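Local atomic coordinates of ferredoxin-thioredoxin reductase subunit A2, chloroplastic (Arabidopsis thaliana, PDB entry 7C2B), a protein that probably serves as the variable subunit of ferredoxin-thioredoxin reductase, the chloroplast enzyme that passes electrons from reduced ferredoxin to thioredoxins. Residues V50-V55 and K88-R93; F82-V87 and T100-D105. One frame throughout, in Å; residues are numbered along the deposited sequence.

Contact 1 (V50-V55 and K88-R93)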
# COMPACT_ATOMS: atom_id res chain seq x y z
N VAL B 50 2.92 4.55 -24.13
CA VAL B 50 2.41 5.75 -24.80
C VAL B 50 1.55 5.34 -25.98
O VAL B 50 1.98 4.59 -26.86
CB VAL B 50 3.57 6.65 -25.23
CG1 VAL B 50 3.05 7.78 -26.12
CG2 VAL B 50 4.29 7.21 -24.01
N ARG B 51 0.30 5.81 -25.98
CA ARG B 51 -0.67 5.59 -27.05
C ARG B 51 -1.00 4.12 -27.25
O ARG B 51 -1.49 3.72 -28.31
CB ARG B 51 -0.19 6.24 -28.36
CG ARG B 51 -0.38 7.75 -28.41
CD ARG B 51 -0.01 8.35 -29.78
NE ARG B 51 1.39 8.12 -30.13
CZ ARG B 51 2.41 8.86 -29.70
NH1 ARG B 51 2.18 9.90 -28.90
NH2 ARG B 51 3.65 8.57 -30.07
N VAL B 52 -0.72 3.28 -26.26
CA VAL B 52 -1.20 1.90 -26.26
C VAL B 52 -1.96 1.68 -24.96
O VAL B 52 -1.34 1.44 -23.92
CB VAL B 52 -0.05 0.89 -26.38
CG1 VAL B 52 -0.58 -0.46 -26.84
CG2 VAL B 52 1.01 1.44 -27.30
N PRO B 53 -3.29 1.75 -24.98
CA PRO B 53 -4.05 1.74 -23.72
C PRO B 53 -3.78 0.54 -22.82
O PRO B 53 -3.83 0.69 -21.60
CB PRO B 53 -5.50 1.78 -24.19
CG PRO B 53 -5.42 2.56 -25.48
CD PRO B 53 -4.14 2.10 -26.13
N GLU B 54 -3.52 -0.64 -23.38
CA GLU B 54 -3.39 -1.84 -22.56
C GLU B 54 -2.44 -2.80 -23.26
O GLU B 54 -2.60 -3.07 -24.46
CB GLU B 54 -4.74 -2.51 -22.32
CG GLU B 54 -4.70 -3.63 -21.26
CD GLU B 54 -6.00 -4.43 -21.16
OE1 GLU B 54 -7.09 -3.83 -21.13
OE2 GLU B 54 -5.93 -5.68 -21.11
N VAL B 55 -1.44 -3.28 -22.53
CA VAL B 55 -0.47 -4.23 -23.06
C VAL B 55 -0.43 -5.43 -22.12
O VAL B 55 -0.29 -5.26 -20.91
CB VAL B 55 0.93 -3.61 -23.20
CG1 VAL B 55 1.93 -4.64 -23.69
CG2 VAL B 55 0.89 -2.43 -24.15
N LYS B 88 8.02 -3.36 -28.09
CA LYS B 88 6.88 -4.06 -28.65
C LYS B 88 6.54 -3.50 -30.02
O LYS B 88 6.40 -2.28 -30.18
CB LYS B 88 5.65 -3.97 -27.74
CG LYS B 88 4.50 -4.87 -28.18
CD LYS B 88 3.18 -4.39 -27.61
CE LYS B 88 2.02 -4.97 -28.40
NZ LYS B 88 1.96 -6.45 -28.27
N GLU B 89 6.42 -4.39 -31.00
CA GLU B 89 6.04 -4.00 -32.35
C GLU B 89 4.56 -3.66 -32.39
O GLU B 89 3.72 -4.45 -31.95
CB GLU B 89 6.35 -5.14 -33.33
CG GLU B 89 7.69 -5.02 -34.01
CD GLU B 89 7.79 -3.79 -34.88
OE1 GLU B 89 8.74 -3.00 -34.69
OE2 GLU B 89 6.90 -3.59 -35.74
N ILE B 90 4.24 -2.47 -32.90
CA ILE B 90 2.86 -2.02 -33.00
C ILE B 90 2.55 -1.74 -34.46
O ILE B 90 3.21 -0.91 -35.09
CB ILE B 90 2.60 -0.78 -32.14
CG1 ILE B 90 2.86 -1.13 -30.67
CG2 ILE B 90 1.18 -0.28 -32.33
CD1 ILE B 90 2.65 0.01 -29.78
N GLU B 91 1.56 -2.45 -34.99
CA GLU B 91 1.18 -2.30 -36.39
C GLU B 91 0.81 -0.86 -36.69
O GLU B 91 0.01 -0.24 -35.98
CB GLU B 91 -0.00 -3.22 -36.71
CG GLU B 91 0.33 -4.71 -36.63
CD GLU B 91 0.45 -5.34 -38.00
OE1 GLU B 91 1.41 -5.02 -38.73
OE2 GLU B 91 -0.43 -6.16 -38.35
N GLY B 92 1.41 -0.32 -37.75
CA GLY B 92 1.23 1.07 -38.11
C GLY B 92 2.09 2.05 -37.34
O GLY B 92 1.92 3.26 -37.50
N ARG B 93 3.01 1.56 -36.50
CA ARG B 93 3.86 2.41 -35.68
C ARG B 93 5.31 1.96 -35.60
O ARG B 93 6.18 2.81 -35.41
CB ARG B 93 3.30 2.50 -34.26
CG ARG B 93 2.91 3.90 -33.83
CD ARG B 93 2.40 3.89 -32.41
NE ARG B 93 3.39 4.41 -31.47
CZ ARG B 93 3.18 4.54 -30.17
NH1 ARG B 93 2.01 4.18 -29.66
NH2 ARG B 93 4.13 5.03 -29.38
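R93 reaches from the turn after strand 82-90 to the loop 50-55, and it buries more surface here than any other residue. Its chi1 of -118° is away from a staggered position, consistent with a side chain held by its far end. The chain runs out with CD anti to CA (chi2 -179°) and then bends at chi3, which turns the guanidinium so that both terminal nitrogens meet the carbonyl oxygen of V50. NH1 makes the strong bond, 2.8 Å from R93 NH1 to V50 O and nearly straight; it approaches on a lone pair of the carbonyl, with the oxygen in the guanidinium plane. NH2 adds a weak second bond to the same oxygen, so one acceptor is gripped twice and the rotation of the group is restrained.

R51 crosses R93 at about a right angle, R51 NE 3.9 Å above the centre of the R93 guanidinium plane. Like charges lie close, R51 NH2 3.6 Å from R93 NH2, a repulsion probably softened by solvent around the exposed R51 and by the V50 carbonyl bonded to R93.

Next along the loop, V52 and I90 meet tip to tip. V52 CG2, anti to the carbonyl carbon, is the methyl that does the touching: it lies a tight 3.3 Å from I90 CD1 and 3.8 Å from R93 NH1. K88, with CG anti to the backbone N (chi1 -171°), stays extended to CE and bends only at chi4; it meets V55 tip to tip, K88 CD 4.1 Å from V55 CG1, while M60 packs against both. In this SH3-like fold the loop between strands 37-40 and 61-67, in the position of the RT loop, thus packs on the tip of the hairpin 82-90/94-102, in the position of the distal loop.

Contact 2 (F82-V87 and T100-D105). With NO3 (nitrate ion), chain J.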
# COMPACT_ATOMS: atom_id res chain seq x y z
N PHE B 82 12.65 -4.42 -10.05
CA PHE B 82 13.32 -4.62 -11.33
C PHE B 82 12.69 -3.73 -12.40
O PHE B 82 11.54 -3.94 -12.78
CB PHE B 82 13.25 -6.08 -11.76
CG PHE B 82 14.04 -7.02 -10.89
CD1 PHE B 82 15.38 -7.28 -11.17
CD2 PHE B 82 13.44 -7.67 -9.82
CE1 PHE B 82 16.11 -8.16 -10.38
CE2 PHE B 82 14.17 -8.57 -9.03
CZ PHE B 82 15.51 -8.81 -9.31
N LYS B 83 13.45 -2.77 -12.91
CA LYS B 83 12.99 -1.97 -14.03
C LYS B 83 13.43 -2.67 -15.30
O LYS B 83 14.62 -2.85 -15.53
CB LYS B 83 13.54 -0.55 -13.95
CG LYS B 83 12.91 0.44 -14.94
CD LYS B 83 13.60 1.80 -14.84
CE LYS B 83 13.43 2.62 -16.10
NZ LYS B 83 13.97 4.01 -15.88
N VAL B 84 12.46 -3.10 -16.12
CA VAL B 84 12.73 -3.94 -17.28
C VAL B 84 12.39 -3.17 -18.54
O VAL B 84 11.30 -2.57 -18.64
CB VAL B 84 11.95 -5.26 -17.21
CG1 VAL B 84 12.29 -6.14 -18.40
CG2 VAL B 84 12.25 -5.98 -15.91
N GLN B 85 13.30 -3.19 -19.52
CA GLN B 85 13.08 -2.52 -20.80
C GLN B 85 12.49 -3.51 -21.80
O GLN B 85 13.03 -4.60 -21.99
CB GLN B 85 14.38 -1.93 -21.34
CG GLN B 85 14.24 -1.30 -22.73
CD GLN B 85 15.50 -0.55 -23.14
OE1 GLN B 85 16.09 0.16 -22.33
NE2 GLN B 85 15.93 -0.73 -24.38
N PHE B 86 11.38 -3.12 -22.42
CA PHE B 86 10.72 -3.90 -23.45
C PHE B 86 10.66 -3.07 -24.73
O PHE B 86 10.65 -1.85 -24.68
CB PHE B 86 9.29 -4.30 -23.06
CG PHE B 86 9.21 -5.21 -21.86
CD1 PHE B 86 9.31 -6.58 -22.02
CD2 PHE B 86 9.00 -4.69 -20.59
CE1 PHE B 86 9.23 -7.43 -20.92
CE2 PHE B 86 8.91 -5.53 -19.50
CZ PHE B 86 9.03 -6.90 -19.66
N VAL B 87 10.62 -3.76 -25.86
CA VAL B 87 10.25 -3.15 -27.13
C VAL B 87 9.13 -4.00 -27.72
O VAL B 87 9.26 -5.22 -27.80
CB VAL B 87 11.43 -3.07 -28.12
CG1 VAL B 87 11.04 -2.22 -29.33
CG2 VAL B 87 12.66 -2.48 -27.44
N THR B 100 8.81 -1.33 -17.60
CA THR B 100 7.81 -1.82 -16.66
C THR B 100 8.55 -2.31 -15.43
O THR B 100 9.61 -2.94 -15.55
CB THR B 100 6.95 -2.96 -17.26
OG1 THR B 100 6.10 -2.44 -18.30
CG2 THR B 100 6.08 -3.60 -16.19
N HIS B 101 8.02 -2.01 -14.25
CA HIS B 101 8.59 -2.49 -12.99
C HIS B 101 8.04 -3.86 -12.65
O HIS B 101 6.82 -4.07 -12.67
CB HIS B 101 8.29 -1.49 -11.87
CG HIS B 101 9.07 -0.22 -11.96
ND1 HIS B 101 8.71 0.84 -12.78
CD2 HIS B 101 10.20 0.17 -11.32
CE1 HIS B 101 9.58 1.82 -12.63
NE2 HIS B 101 10.50 1.43 -11.75
N LEU B 102 8.93 -4.80 -12.32
CA LEU B 102 8.55 -6.17 -11.99
C LEU B 102 9.18 -6.58 -10.66
O LEU B 102 10.17 -6.01 -10.20
CB LEU B 102 9.01 -7.18 -13.06
CG LEU B 102 8.61 -6.95 -14.52
CD1 LEU B 102 9.10 -8.14 -15.36
CD2 LEU B 102 7.12 -6.82 -14.59
N LYS B 103 8.57 -7.59 -10.04
CA LYS B 103 9.22 -8.29 -8.93
C LYS B 103 9.63 -9.68 -9.39
O LYS B 103 9.24 -10.15 -10.46
CB LYS B 103 8.31 -8.36 -7.70
CG LYS B 103 6.91 -8.91 -7.94
CD LYS B 103 6.11 -8.80 -6.64
CE LYS B 103 4.64 -9.06 -6.87
NZ LYS B 103 4.43 -10.45 -7.32
N GLU B 104 10.45 -10.33 -8.56
CA GLU B 104 11.21 -11.50 -8.99
C GLU B 104 10.30 -12.64 -9.42
O GLU B 104 10.66 -13.40 -10.33
CB GLU B 104 12.16 -11.95 -7.88
CG GLU B 104 11.51 -12.13 -6.52
CD GLU B 104 12.34 -12.96 -5.55
OE1 GLU B 104 13.57 -13.07 -5.75
OE2 GLU B 104 11.75 -13.50 -4.58
N ASP B 105 9.13 -12.79 -8.80
CA ASP B 105 8.28 -13.92 -9.16
C ASP B 105 7.45 -13.67 -10.42
O ASP B 105 6.60 -14.50 -10.74
CB ASP B 105 7.40 -14.34 -7.97
CG ASP B 105 6.35 -13.30 -7.57
OD1 ASP B 105 6.17 -12.27 -8.25
OD2 ASP B 105 5.68 -13.53 -6.53
N NO3 J . 10.78 4.11 -9.71
O1 NO3 J . 10.30 4.74 -8.72
O2 NO3 J . 10.50 4.48 -10.89
O3 NO3 J . 11.52 3.10 -9.51
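An antiparallel beta hairpin, strands 82-90 and 94-102, is paired here at the end far from its turn, near the centre of the chain. F82 faces L102 and V84 faces T100 as hydrogen-bonded pairs, with K83 and H101 the non-hydrogen-bonded pair between them. F82 N gives to L102 O at 2.9 Å, nearly along the C=O axis, and L102 N returns a bond to F82 O, 2.8 Å long and in the carbonyl plane. At the second pair T100 N reaches V84 O in the carbonyl plane, whereas V84 N sits 27° above the plane of the T100 carbonyl.

On the face carrying F82, V84, T100 and L102, the V84 side chain crosses that of L102 at about a right angle, its CG2 3.9 Å from L102 CD1. F86 brings CE2 to 3.9 Å from T100 CB and presents its ring edge to L102 CD1. This largely apolar face, with V38 and V40 of strand 37-40, turns to the interior of the SH3-like barrel, while T100 and L102 also border another protein chain. E104-D105 begin the 3-10 segment that leads to strand 107-109, a mark of the SH3 fold; K103 NZ forms a salt bridge to D105 OD1 (2.7 Å) on the syn lone pair of that oxygen. The F82 ring has L102 O at its edge, touches E104 CB through CE2 (4.1 Å), packs on Y67 and I64, and meets F107 edge-to-face. An alanine here would remove the ring, and would probably loosen the packing of E104 CB, F107 and Y67 around it.

On the other face of the sheet K83 and H101 lie side by side, K83 CG 4.1 Å from H101 NE2 and over one ring face toward its rim; K83 also forms a cation-pi contact with F99. H101 ND1 is hydrogen-bonded to an acidic side chain of another protein chain; NE2 makes a weak bond, 3.0 Å from H101 NE2 to O3 of a nitrate, probably from the crystallisation liquor.

From the N terminus, the chain first passes through the loop 50-55, between strands 45-46 and 55-56, and then runs through strand 61-67 before entering strand 82-90. Residues 82-87 there belong to contact 2 and the adjoining 88-93 to contact 1, which closes the long loop back to 50-55. Strand 94-102 then returns, and 100-105 closes the shorter hairpin loop of contact 2. The segments alternate, so the two closures cross instead of nesting. Their centres are about 18 Å apart: contact 2 pairs the hairpin strands near the middle of the chain, whereas contact 1 joins the hairpin's turn end to the peripheral loop.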